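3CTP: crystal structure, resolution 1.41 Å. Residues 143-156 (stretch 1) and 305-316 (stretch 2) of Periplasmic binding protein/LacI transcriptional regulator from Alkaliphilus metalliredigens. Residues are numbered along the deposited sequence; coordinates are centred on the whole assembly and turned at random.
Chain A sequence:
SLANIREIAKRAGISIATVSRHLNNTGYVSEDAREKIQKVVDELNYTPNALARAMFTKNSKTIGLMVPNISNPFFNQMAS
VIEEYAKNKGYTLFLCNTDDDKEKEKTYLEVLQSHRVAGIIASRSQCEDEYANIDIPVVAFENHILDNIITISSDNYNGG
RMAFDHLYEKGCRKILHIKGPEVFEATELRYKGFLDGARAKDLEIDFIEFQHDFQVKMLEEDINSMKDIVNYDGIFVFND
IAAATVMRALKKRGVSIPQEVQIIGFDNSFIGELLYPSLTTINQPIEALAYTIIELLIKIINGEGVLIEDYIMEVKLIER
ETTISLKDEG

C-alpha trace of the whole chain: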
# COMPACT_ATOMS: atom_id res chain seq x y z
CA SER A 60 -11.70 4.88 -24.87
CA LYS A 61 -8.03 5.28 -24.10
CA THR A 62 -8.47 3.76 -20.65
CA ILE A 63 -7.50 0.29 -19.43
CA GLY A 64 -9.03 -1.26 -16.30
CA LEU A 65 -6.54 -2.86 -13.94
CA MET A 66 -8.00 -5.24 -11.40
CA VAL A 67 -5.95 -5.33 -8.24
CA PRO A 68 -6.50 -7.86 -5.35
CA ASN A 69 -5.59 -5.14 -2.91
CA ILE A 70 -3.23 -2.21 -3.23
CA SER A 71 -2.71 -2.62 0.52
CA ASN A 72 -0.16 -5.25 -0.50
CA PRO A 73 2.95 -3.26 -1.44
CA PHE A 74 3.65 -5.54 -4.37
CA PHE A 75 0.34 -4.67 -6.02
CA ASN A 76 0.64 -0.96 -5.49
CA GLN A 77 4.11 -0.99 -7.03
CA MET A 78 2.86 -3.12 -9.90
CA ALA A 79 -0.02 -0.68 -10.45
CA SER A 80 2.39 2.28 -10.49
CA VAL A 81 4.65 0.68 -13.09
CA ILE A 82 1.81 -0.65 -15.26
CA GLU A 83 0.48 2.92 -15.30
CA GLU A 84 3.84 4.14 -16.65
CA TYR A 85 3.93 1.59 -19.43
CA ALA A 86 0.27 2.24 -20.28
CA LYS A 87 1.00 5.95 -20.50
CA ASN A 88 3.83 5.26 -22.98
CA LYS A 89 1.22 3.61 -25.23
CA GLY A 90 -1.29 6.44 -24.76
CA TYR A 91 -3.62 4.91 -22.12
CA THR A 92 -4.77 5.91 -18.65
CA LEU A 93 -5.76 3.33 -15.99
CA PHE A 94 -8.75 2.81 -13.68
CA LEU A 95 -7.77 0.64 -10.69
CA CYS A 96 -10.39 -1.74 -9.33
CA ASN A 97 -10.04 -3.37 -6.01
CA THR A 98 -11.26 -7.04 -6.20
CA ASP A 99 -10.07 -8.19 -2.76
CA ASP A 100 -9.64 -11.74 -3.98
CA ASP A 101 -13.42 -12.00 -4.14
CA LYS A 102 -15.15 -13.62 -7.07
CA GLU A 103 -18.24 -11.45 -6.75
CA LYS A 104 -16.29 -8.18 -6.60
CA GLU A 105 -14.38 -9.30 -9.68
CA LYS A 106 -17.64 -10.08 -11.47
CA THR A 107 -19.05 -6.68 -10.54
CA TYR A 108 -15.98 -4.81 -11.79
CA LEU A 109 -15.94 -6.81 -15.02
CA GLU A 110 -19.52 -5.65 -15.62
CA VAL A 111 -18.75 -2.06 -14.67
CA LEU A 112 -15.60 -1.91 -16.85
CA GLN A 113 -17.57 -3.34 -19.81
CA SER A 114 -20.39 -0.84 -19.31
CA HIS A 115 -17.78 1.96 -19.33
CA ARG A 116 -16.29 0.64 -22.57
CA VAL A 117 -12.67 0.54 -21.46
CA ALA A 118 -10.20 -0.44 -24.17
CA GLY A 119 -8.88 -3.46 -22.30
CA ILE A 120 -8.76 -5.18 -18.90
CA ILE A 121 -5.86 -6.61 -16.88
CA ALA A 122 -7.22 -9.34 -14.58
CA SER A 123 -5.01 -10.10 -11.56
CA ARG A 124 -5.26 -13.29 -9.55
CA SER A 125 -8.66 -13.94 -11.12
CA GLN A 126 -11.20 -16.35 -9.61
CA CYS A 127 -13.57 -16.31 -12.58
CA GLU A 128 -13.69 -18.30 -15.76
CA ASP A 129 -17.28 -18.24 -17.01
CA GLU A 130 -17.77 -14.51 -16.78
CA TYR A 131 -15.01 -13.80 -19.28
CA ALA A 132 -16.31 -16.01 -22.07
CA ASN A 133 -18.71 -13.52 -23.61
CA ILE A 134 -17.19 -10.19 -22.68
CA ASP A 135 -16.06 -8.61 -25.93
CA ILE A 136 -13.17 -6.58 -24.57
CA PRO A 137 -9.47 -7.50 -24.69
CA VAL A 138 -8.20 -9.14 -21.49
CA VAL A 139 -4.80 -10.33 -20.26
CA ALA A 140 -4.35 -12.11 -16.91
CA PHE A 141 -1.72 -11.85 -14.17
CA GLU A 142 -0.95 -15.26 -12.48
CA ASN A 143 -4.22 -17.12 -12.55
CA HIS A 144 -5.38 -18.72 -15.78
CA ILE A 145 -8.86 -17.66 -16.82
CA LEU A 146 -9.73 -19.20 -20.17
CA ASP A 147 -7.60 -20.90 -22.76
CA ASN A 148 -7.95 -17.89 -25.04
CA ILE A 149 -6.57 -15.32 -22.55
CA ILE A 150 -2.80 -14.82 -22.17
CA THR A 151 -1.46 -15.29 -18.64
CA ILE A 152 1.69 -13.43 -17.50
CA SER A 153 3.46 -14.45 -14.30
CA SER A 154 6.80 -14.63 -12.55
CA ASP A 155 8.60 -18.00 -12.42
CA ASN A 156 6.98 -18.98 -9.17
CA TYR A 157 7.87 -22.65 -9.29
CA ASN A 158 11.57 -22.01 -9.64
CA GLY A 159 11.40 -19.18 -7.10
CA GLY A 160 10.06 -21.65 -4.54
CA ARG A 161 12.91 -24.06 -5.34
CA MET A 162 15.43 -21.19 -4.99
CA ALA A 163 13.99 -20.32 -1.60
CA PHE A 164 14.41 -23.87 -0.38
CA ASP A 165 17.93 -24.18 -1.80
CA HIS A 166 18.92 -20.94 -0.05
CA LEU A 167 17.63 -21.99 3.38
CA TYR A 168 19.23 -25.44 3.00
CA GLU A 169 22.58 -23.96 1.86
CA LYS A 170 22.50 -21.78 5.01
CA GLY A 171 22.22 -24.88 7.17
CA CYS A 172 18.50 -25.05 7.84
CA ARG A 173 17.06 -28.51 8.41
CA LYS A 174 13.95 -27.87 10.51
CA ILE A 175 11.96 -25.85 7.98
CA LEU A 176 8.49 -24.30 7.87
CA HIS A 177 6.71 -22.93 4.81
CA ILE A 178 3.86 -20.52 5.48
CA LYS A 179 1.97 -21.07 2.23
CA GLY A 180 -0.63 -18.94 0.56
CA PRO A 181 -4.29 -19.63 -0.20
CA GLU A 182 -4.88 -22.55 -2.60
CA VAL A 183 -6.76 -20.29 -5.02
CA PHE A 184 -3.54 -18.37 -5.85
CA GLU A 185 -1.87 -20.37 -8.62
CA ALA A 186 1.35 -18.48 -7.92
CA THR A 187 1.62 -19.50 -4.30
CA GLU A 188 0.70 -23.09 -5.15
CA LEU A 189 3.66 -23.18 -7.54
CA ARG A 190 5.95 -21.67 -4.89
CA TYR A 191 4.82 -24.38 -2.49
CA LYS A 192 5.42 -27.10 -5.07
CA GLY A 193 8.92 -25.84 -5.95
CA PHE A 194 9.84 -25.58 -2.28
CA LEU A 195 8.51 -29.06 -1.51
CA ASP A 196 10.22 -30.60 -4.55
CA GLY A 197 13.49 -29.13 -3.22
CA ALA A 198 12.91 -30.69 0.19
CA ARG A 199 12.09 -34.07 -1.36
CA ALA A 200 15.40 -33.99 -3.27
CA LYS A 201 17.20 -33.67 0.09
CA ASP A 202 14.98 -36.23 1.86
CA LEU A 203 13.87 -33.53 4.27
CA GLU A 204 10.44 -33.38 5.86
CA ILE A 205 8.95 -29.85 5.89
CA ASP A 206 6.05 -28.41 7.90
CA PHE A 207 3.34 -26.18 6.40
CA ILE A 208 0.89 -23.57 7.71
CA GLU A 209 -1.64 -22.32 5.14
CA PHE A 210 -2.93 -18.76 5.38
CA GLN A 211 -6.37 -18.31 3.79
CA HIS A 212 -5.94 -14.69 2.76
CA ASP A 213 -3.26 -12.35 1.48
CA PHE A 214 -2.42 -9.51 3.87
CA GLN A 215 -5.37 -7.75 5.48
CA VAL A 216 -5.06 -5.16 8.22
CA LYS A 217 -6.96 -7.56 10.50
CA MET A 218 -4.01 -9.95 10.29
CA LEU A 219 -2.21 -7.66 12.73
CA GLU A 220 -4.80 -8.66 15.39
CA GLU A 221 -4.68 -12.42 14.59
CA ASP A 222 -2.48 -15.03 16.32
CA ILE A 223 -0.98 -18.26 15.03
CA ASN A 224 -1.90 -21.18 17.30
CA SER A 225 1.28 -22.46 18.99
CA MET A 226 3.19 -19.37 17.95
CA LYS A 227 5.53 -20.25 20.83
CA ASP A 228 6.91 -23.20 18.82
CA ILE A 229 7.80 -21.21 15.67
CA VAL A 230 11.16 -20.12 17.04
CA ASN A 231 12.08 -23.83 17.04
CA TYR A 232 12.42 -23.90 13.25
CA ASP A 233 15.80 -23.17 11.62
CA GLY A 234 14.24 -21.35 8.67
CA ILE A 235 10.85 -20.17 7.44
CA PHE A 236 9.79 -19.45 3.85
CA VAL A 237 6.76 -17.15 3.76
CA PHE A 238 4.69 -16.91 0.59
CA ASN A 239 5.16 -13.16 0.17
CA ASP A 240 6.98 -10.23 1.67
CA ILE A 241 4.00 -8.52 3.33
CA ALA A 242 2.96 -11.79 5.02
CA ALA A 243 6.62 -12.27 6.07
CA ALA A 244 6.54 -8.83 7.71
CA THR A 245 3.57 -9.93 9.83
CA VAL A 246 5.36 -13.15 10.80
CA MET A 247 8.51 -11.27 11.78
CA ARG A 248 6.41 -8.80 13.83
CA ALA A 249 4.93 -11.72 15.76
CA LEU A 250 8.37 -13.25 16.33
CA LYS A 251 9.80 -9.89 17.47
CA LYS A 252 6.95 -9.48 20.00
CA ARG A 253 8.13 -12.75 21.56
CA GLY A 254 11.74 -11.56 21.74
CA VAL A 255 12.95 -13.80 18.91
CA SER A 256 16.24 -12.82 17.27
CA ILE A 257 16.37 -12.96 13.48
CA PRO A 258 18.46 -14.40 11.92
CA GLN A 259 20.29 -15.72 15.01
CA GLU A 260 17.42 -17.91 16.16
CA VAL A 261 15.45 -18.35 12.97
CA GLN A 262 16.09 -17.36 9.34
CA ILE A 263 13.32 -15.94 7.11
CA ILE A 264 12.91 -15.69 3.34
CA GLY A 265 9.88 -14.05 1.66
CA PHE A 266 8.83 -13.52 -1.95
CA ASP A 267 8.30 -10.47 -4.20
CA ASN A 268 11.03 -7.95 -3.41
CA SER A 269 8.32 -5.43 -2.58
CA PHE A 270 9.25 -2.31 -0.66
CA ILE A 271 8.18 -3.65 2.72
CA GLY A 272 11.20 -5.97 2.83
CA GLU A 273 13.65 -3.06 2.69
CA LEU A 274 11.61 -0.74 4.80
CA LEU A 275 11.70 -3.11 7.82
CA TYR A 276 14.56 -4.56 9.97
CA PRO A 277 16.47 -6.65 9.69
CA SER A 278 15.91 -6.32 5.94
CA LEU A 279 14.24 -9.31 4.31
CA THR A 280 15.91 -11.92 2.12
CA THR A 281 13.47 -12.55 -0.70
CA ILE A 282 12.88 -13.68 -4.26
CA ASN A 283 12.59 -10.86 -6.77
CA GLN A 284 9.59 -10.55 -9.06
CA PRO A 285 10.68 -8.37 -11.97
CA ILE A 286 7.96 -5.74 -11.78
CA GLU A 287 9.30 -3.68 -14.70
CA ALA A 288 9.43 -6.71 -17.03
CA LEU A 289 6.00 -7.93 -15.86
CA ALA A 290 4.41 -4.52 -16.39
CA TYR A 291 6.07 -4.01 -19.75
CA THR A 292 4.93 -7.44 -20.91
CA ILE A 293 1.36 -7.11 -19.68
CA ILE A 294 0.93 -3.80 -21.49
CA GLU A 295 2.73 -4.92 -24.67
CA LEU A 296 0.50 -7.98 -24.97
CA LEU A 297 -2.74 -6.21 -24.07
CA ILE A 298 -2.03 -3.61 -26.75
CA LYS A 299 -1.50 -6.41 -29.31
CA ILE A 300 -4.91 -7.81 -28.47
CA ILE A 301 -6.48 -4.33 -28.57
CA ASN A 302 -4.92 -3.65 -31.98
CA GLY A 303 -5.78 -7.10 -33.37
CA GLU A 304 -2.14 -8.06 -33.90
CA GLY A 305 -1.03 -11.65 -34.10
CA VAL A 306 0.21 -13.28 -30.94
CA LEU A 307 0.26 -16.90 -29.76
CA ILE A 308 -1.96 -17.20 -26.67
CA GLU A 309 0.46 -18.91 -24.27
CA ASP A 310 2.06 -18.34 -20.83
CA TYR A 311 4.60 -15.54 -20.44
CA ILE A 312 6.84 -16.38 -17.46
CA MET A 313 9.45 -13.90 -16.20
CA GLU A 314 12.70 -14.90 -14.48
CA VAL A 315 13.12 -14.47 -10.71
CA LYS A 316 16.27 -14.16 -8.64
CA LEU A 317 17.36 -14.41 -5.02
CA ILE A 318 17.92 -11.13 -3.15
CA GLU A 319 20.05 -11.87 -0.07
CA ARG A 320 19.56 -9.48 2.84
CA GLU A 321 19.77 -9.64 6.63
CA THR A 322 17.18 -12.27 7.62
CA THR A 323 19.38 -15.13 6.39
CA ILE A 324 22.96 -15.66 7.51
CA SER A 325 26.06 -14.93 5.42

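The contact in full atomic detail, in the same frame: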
# COMPACT_ATOMS: atom_id res chain seq x y z
N ASN A 143 -3.24 -16.05 -12.47
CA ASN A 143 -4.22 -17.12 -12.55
C ASN A 143 -4.76 -17.22 -13.96
O ASN A 143 -5.10 -16.21 -14.59
CB ASN A 143 -5.40 -16.84 -11.60
CG ASN A 143 -5.08 -17.15 -10.16
OD1 ASN A 143 -3.97 -17.53 -9.80
ND2 ASN A 143 -6.10 -16.98 -9.30
N HIS A 144 -4.85 -18.45 -14.44
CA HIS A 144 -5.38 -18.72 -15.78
C HIS A 144 -6.89 -18.55 -15.76
O HIS A 144 -7.56 -19.04 -14.86
CB HIS A 144 -5.02 -20.15 -16.18
CG HIS A 144 -3.56 -20.33 -16.45
ND1 HIS A 144 -2.63 -20.53 -15.46
CD2 HIS A 144 -2.86 -20.27 -17.61
CE1 HIS A 144 -1.42 -20.60 -15.99
NE2 HIS A 144 -1.53 -20.44 -17.30
N ILE A 145 -7.43 -17.93 -16.80
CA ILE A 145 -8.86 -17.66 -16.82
C ILE A 145 -9.55 -18.55 -17.84
O ILE A 145 -10.35 -19.43 -17.46
CB ILE A 145 -9.09 -16.17 -17.11
CG1 ILE A 145 -8.43 -15.37 -16.01
CG2 ILE A 145 -10.60 -15.85 -17.09
CD1 ILE A 145 -8.66 -13.86 -16.14
N LEU A 146 -9.22 -18.35 -19.10
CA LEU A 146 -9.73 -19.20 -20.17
C LEU A 146 -8.58 -19.46 -21.11
O LEU A 146 -7.60 -18.71 -21.12
CB LEU A 146 -10.83 -18.49 -20.92
CG LEU A 146 -12.13 -18.19 -20.18
CD1 LEU A 146 -12.99 -17.24 -21.00
CD2 LEU A 146 -12.92 -19.47 -19.85
N ASP A 147 -8.71 -20.51 -21.92
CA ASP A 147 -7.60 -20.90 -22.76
C ASP A 147 -7.29 -19.85 -23.82
O ASP A 147 -6.22 -19.88 -24.46
CB ASP A 147 -7.93 -22.25 -23.44
CG ASP A 147 -8.01 -23.38 -22.44
OD1 ASP A 147 -7.50 -23.20 -21.32
OD2 ASP A 147 -8.59 -24.44 -22.76
N ASN A 148 -8.21 -18.90 -24.03
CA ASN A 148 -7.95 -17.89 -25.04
C ASN A 148 -7.53 -16.54 -24.47
O ASN A 148 -7.55 -15.55 -25.17
CB ASN A 148 -9.12 -17.75 -26.02
CG ASN A 148 -10.35 -17.17 -25.39
OD1 ASN A 148 -10.49 -17.16 -24.17
ND2 ASN A 148 -11.27 -16.69 -26.22
N ILE A 149 -7.09 -16.54 -23.20
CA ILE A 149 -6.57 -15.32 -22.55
C ILE A 149 -5.13 -15.58 -22.10
O ILE A 149 -4.85 -16.57 -21.42
CB ILE A 149 -7.44 -14.95 -21.33
CG1 ILE A 149 -8.83 -14.51 -21.83
CG2 ILE A 149 -6.77 -13.85 -20.47
CD1 ILE A 149 -9.85 -14.36 -20.68
N ILE A 150 -4.21 -14.70 -22.52
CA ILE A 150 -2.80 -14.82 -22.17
C ILE A 150 -2.61 -14.61 -20.69
O ILE A 150 -3.18 -13.68 -20.13
CB ILE A 150 -1.99 -13.73 -22.88
CG1 ILE A 150 -1.99 -14.00 -24.40
CG2 ILE A 150 -0.52 -13.71 -22.34
CD1 ILE A 150 -1.42 -12.81 -25.21
N THR A 151 -1.77 -15.42 -20.07
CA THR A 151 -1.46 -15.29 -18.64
C THR A 151 0.03 -14.95 -18.49
O THR A 151 0.91 -15.65 -19.04
CB THR A 151 -1.73 -16.63 -17.91
OG1 THR A 151 -3.05 -17.10 -18.22
CG2 THR A 151 -1.58 -16.47 -16.40
N ILE A 152 0.33 -13.87 -17.75
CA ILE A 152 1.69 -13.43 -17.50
C ILE A 152 1.97 -13.68 -16.01
O ILE A 152 1.12 -13.39 -15.16
CB ILE A 152 1.82 -11.89 -17.77
CG1 ILE A 152 1.46 -11.52 -19.23
CG2 ILE A 152 3.24 -11.39 -17.47
CD1 ILE A 152 -0.09 -11.19 -19.47
N SER A 153 3.14 -14.18 -15.69
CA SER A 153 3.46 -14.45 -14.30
C SER A 153 4.95 -14.41 -14.08
O SER A 153 5.69 -14.42 -15.06
CB SER A 153 2.92 -15.82 -13.95
OG SER A 153 3.09 -16.09 -12.57
N SER A 154 5.40 -14.35 -12.82
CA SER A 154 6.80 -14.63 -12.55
C SER A 154 7.01 -16.15 -12.52
O SER A 154 6.05 -16.90 -12.49
CB SER A 154 7.24 -14.05 -11.21
OG SER A 154 7.18 -12.61 -11.22
N ASP A 155 8.27 -16.57 -12.49
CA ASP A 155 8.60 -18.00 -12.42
C ASP A 155 8.47 -18.50 -10.99
O ASP A 155 9.44 -18.70 -10.27
CB ASP A 155 10.02 -18.21 -12.98
CG ASP A 155 10.37 -19.66 -13.14
OD1 ASP A 155 9.55 -20.55 -12.79
OD2 ASP A 155 11.52 -19.88 -13.59
N ASN A 156 7.23 -18.67 -10.58
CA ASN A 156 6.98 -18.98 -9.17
C ASN A 156 7.45 -20.36 -8.73
O ASN A 156 7.87 -20.54 -7.58
CB ASN A 156 5.48 -18.77 -8.94
CG ASN A 156 5.14 -17.30 -8.93
OD1 ASN A 156 5.74 -16.53 -8.17
ND2 ASN A 156 4.22 -16.88 -9.82
N GLY A 305 -1.20 -10.24 -34.33
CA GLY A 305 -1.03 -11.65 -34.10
C GLY A 305 -0.15 -11.91 -32.91
O GLY A 305 0.92 -11.31 -32.76
N VAL A 306 -0.58 -12.84 -32.08
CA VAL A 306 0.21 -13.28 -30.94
C VAL A 306 -0.28 -14.65 -30.52
O VAL A 306 -1.48 -14.87 -30.46
CB VAL A 306 0.17 -12.28 -29.76
CG1 VAL A 306 -1.22 -11.96 -29.38
CG2 VAL A 306 0.93 -12.79 -28.55
N LEU A 307 0.64 -15.57 -30.25
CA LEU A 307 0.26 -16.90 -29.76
C LEU A 307 -0.24 -16.75 -28.33
O LEU A 307 0.44 -16.14 -27.49
CB LEU A 307 1.47 -17.84 -29.79
CG LEU A 307 1.23 -19.24 -29.24
CD1 LEU A 307 0.15 -19.95 -30.01
CD2 LEU A 307 2.51 -20.09 -29.24
N ILE A 308 -1.42 -17.29 -28.03
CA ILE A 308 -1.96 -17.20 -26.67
C ILE A 308 -1.34 -18.29 -25.82
O ILE A 308 -1.77 -19.44 -25.89
CB ILE A 308 -3.49 -17.31 -26.71
CG1 ILE A 308 -4.06 -16.26 -27.64
CG2 ILE A 308 -4.07 -17.19 -25.31
CD1 ILE A 308 -3.70 -14.91 -27.27
N GLU A 309 -0.31 -17.95 -25.04
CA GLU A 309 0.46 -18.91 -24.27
C GLU A 309 0.96 -18.20 -23.01
O GLU A 309 0.82 -16.98 -22.91
CB GLU A 309 1.69 -19.36 -25.08
CG GLU A 309 2.63 -18.22 -25.48
CD GLU A 309 3.83 -18.67 -26.31
OE1 GLU A 309 4.31 -19.81 -26.12
OE2 GLU A 309 4.30 -17.87 -27.15
N ASP A 310 1.55 -18.95 -22.08
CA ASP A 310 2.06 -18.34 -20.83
C ASP A 310 3.31 -17.52 -21.09
O ASP A 310 4.22 -17.94 -21.83
CB ASP A 310 2.48 -19.41 -19.82
CG ASP A 310 1.32 -20.26 -19.31
OD1 ASP A 310 0.16 -19.83 -19.41
OD2 ASP A 310 1.58 -21.37 -18.81
N TYR A 311 3.38 -16.34 -20.45
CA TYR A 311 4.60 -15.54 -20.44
C TYR A 311 5.14 -15.57 -19.03
O TYR A 311 4.48 -15.06 -18.14
CB TYR A 311 4.30 -14.10 -20.84
CG TYR A 311 4.22 -13.90 -22.35
CD1 TYR A 311 3.21 -14.49 -23.10
CD2 TYR A 311 5.18 -13.14 -23.02
CE1 TYR A 311 3.15 -14.33 -24.50
CE2 TYR A 311 5.13 -12.97 -24.40
CZ TYR A 311 4.13 -13.57 -25.14
OH TYR A 311 4.12 -13.38 -26.51
N ILE A 312 6.30 -16.19 -18.82
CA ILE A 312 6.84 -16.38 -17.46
C ILE A 312 8.16 -15.65 -17.33
O ILE A 312 9.10 -15.91 -18.11
CB ILE A 312 7.03 -17.89 -17.20
CG1 ILE A 312 5.68 -18.59 -17.36
CG2 ILE A 312 7.59 -18.13 -15.82
CD1 ILE A 312 5.75 -20.09 -17.17
N MET A 313 8.25 -14.71 -16.38
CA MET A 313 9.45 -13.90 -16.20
C MET A 313 10.39 -14.45 -15.11
O MET A 313 9.96 -14.92 -14.07
CB MET A 313 9.12 -12.43 -15.79
CG MET A 313 8.27 -11.57 -16.73
SD MET A 313 8.93 -11.34 -18.42
CE MET A 313 7.73 -12.44 -18.97
N GLU A 314 11.69 -14.35 -15.36
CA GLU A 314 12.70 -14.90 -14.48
C GLU A 314 12.73 -14.19 -13.13
O GLU A 314 12.63 -12.95 -13.06
CB GLU A 314 14.07 -14.73 -15.18
CG GLU A 314 15.27 -15.23 -14.41
CD GLU A 314 16.57 -15.07 -15.19
OE1 GLU A 314 16.53 -14.58 -16.33
OE2 GLU A 314 17.64 -15.41 -14.65
N VAL A 315 12.94 -14.98 -12.08
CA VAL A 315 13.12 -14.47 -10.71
C VAL A 315 14.55 -14.67 -10.25
O VAL A 315 15.31 -15.44 -10.85
CB VAL A 315 12.14 -15.15 -9.71
CG1 VAL A 315 10.70 -14.84 -10.14
CG2 VAL A 315 12.38 -16.64 -9.67
N LYS A 316 14.93 -13.98 -9.18
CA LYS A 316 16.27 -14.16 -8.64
C LYS A 316 16.28 -13.91 -7.14
O LYS A 316 15.46 -13.15 -6.61
CB LYS A 316 17.23 -13.19 -9.30
CG LYS A 316 16.94 -11.77 -8.97
CD LYS A 316 17.81 -10.80 -9.76
CE LYS A 316 17.42 -9.37 -9.36
NZ LYS A 316 17.52 -8.41 -10.51
O HOH W 1 -4.39 -20.38 -26.55
O HOH W 2 -1.77 -18.33 -20.83
O HOH W 3 13.38 -17.88 -12.80

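The two stretches meet as neighbouring parallel β-strands, joined by a short ladder of backbone hydrogen bonds and extended at its start by apolar packing and one histidine–aspartate bond.

The strand axes approach to 4.6 Å with an angle of 16° between their N-to-C directions, and I152, S153 and S154 pair in register with Y311, I312 and M313. Four backbone hydrogen bonds define the ladder: Y311 N donates to T151 O (2.9 Å, 171° at the hydrogen), S153 N to Y311 O (2.9 Å), M313 N to S153 O (2.9 Å) and D155 N to M313 O (2.8 Å). The last is the most bent, at 132°, where stretch 1 leaves the strand. The donors and acceptors follow the parallel pattern: Y311 and M313 use N and O to reach residues before and after their partners I152 and S154. Between these bonds lie close CA-H...O contacts, such as I152 CA to Y311 O and I312 CA to S153 O, both 3.3 Å, as expected when parallel strands run this close.

Side chains alternate across the sheet. I152, S154, Y311 and M313 share one face, where I152 CG1 lies 4.2 Å from Y311 CB; S153 and I312 share the other. Beyond the paired residues, I312 CG2 reaches 3.5 Å from D155 CA, while V315 CG1 packs 3.7 Å from S154 CB.

Before the ladder, I150 forms the main apolar contact. Its CG1 sits 3.5 Å from I308 CD1, its CD1 4.1 Å from V306 CG2, and its CG2 3.9 Å from Y311 CD1, so this buried side chain packs against three apolar or aromatic side chains of stretch 2, and its CG2 also lies 3.6 Å from E309 O. I308 also turns CG2 against the type I turn from L146 to I149, 3.5 Å from D147 O.

The side-chain hydrogen bond across the contact runs from H144 NE2 to D310 OD1, 2.8 Å with an angle of 154°. The acceptor lies at the edge of the imidazole, near its plane, where an N-H can point directly at it. Both CA-to-CB bonds point sideways, yet the side-chain ends converge.

Three waters add bridges between the stretches. Water 1 donates to D147 O and I308 O (2.8 and 2.9 Å from its O). Water 2 donates from its O to D310 OD1 (2.8 Å) and hydrogen-bonds to T151 OG1 (3.2 Å). Water 3 accepts from V315 N (3.0 Å to its O) and donates to D155 OD2 (2.8 Å), linking the segments beyond the ladder. In all, the contact buries 747 Å², summed over both sides.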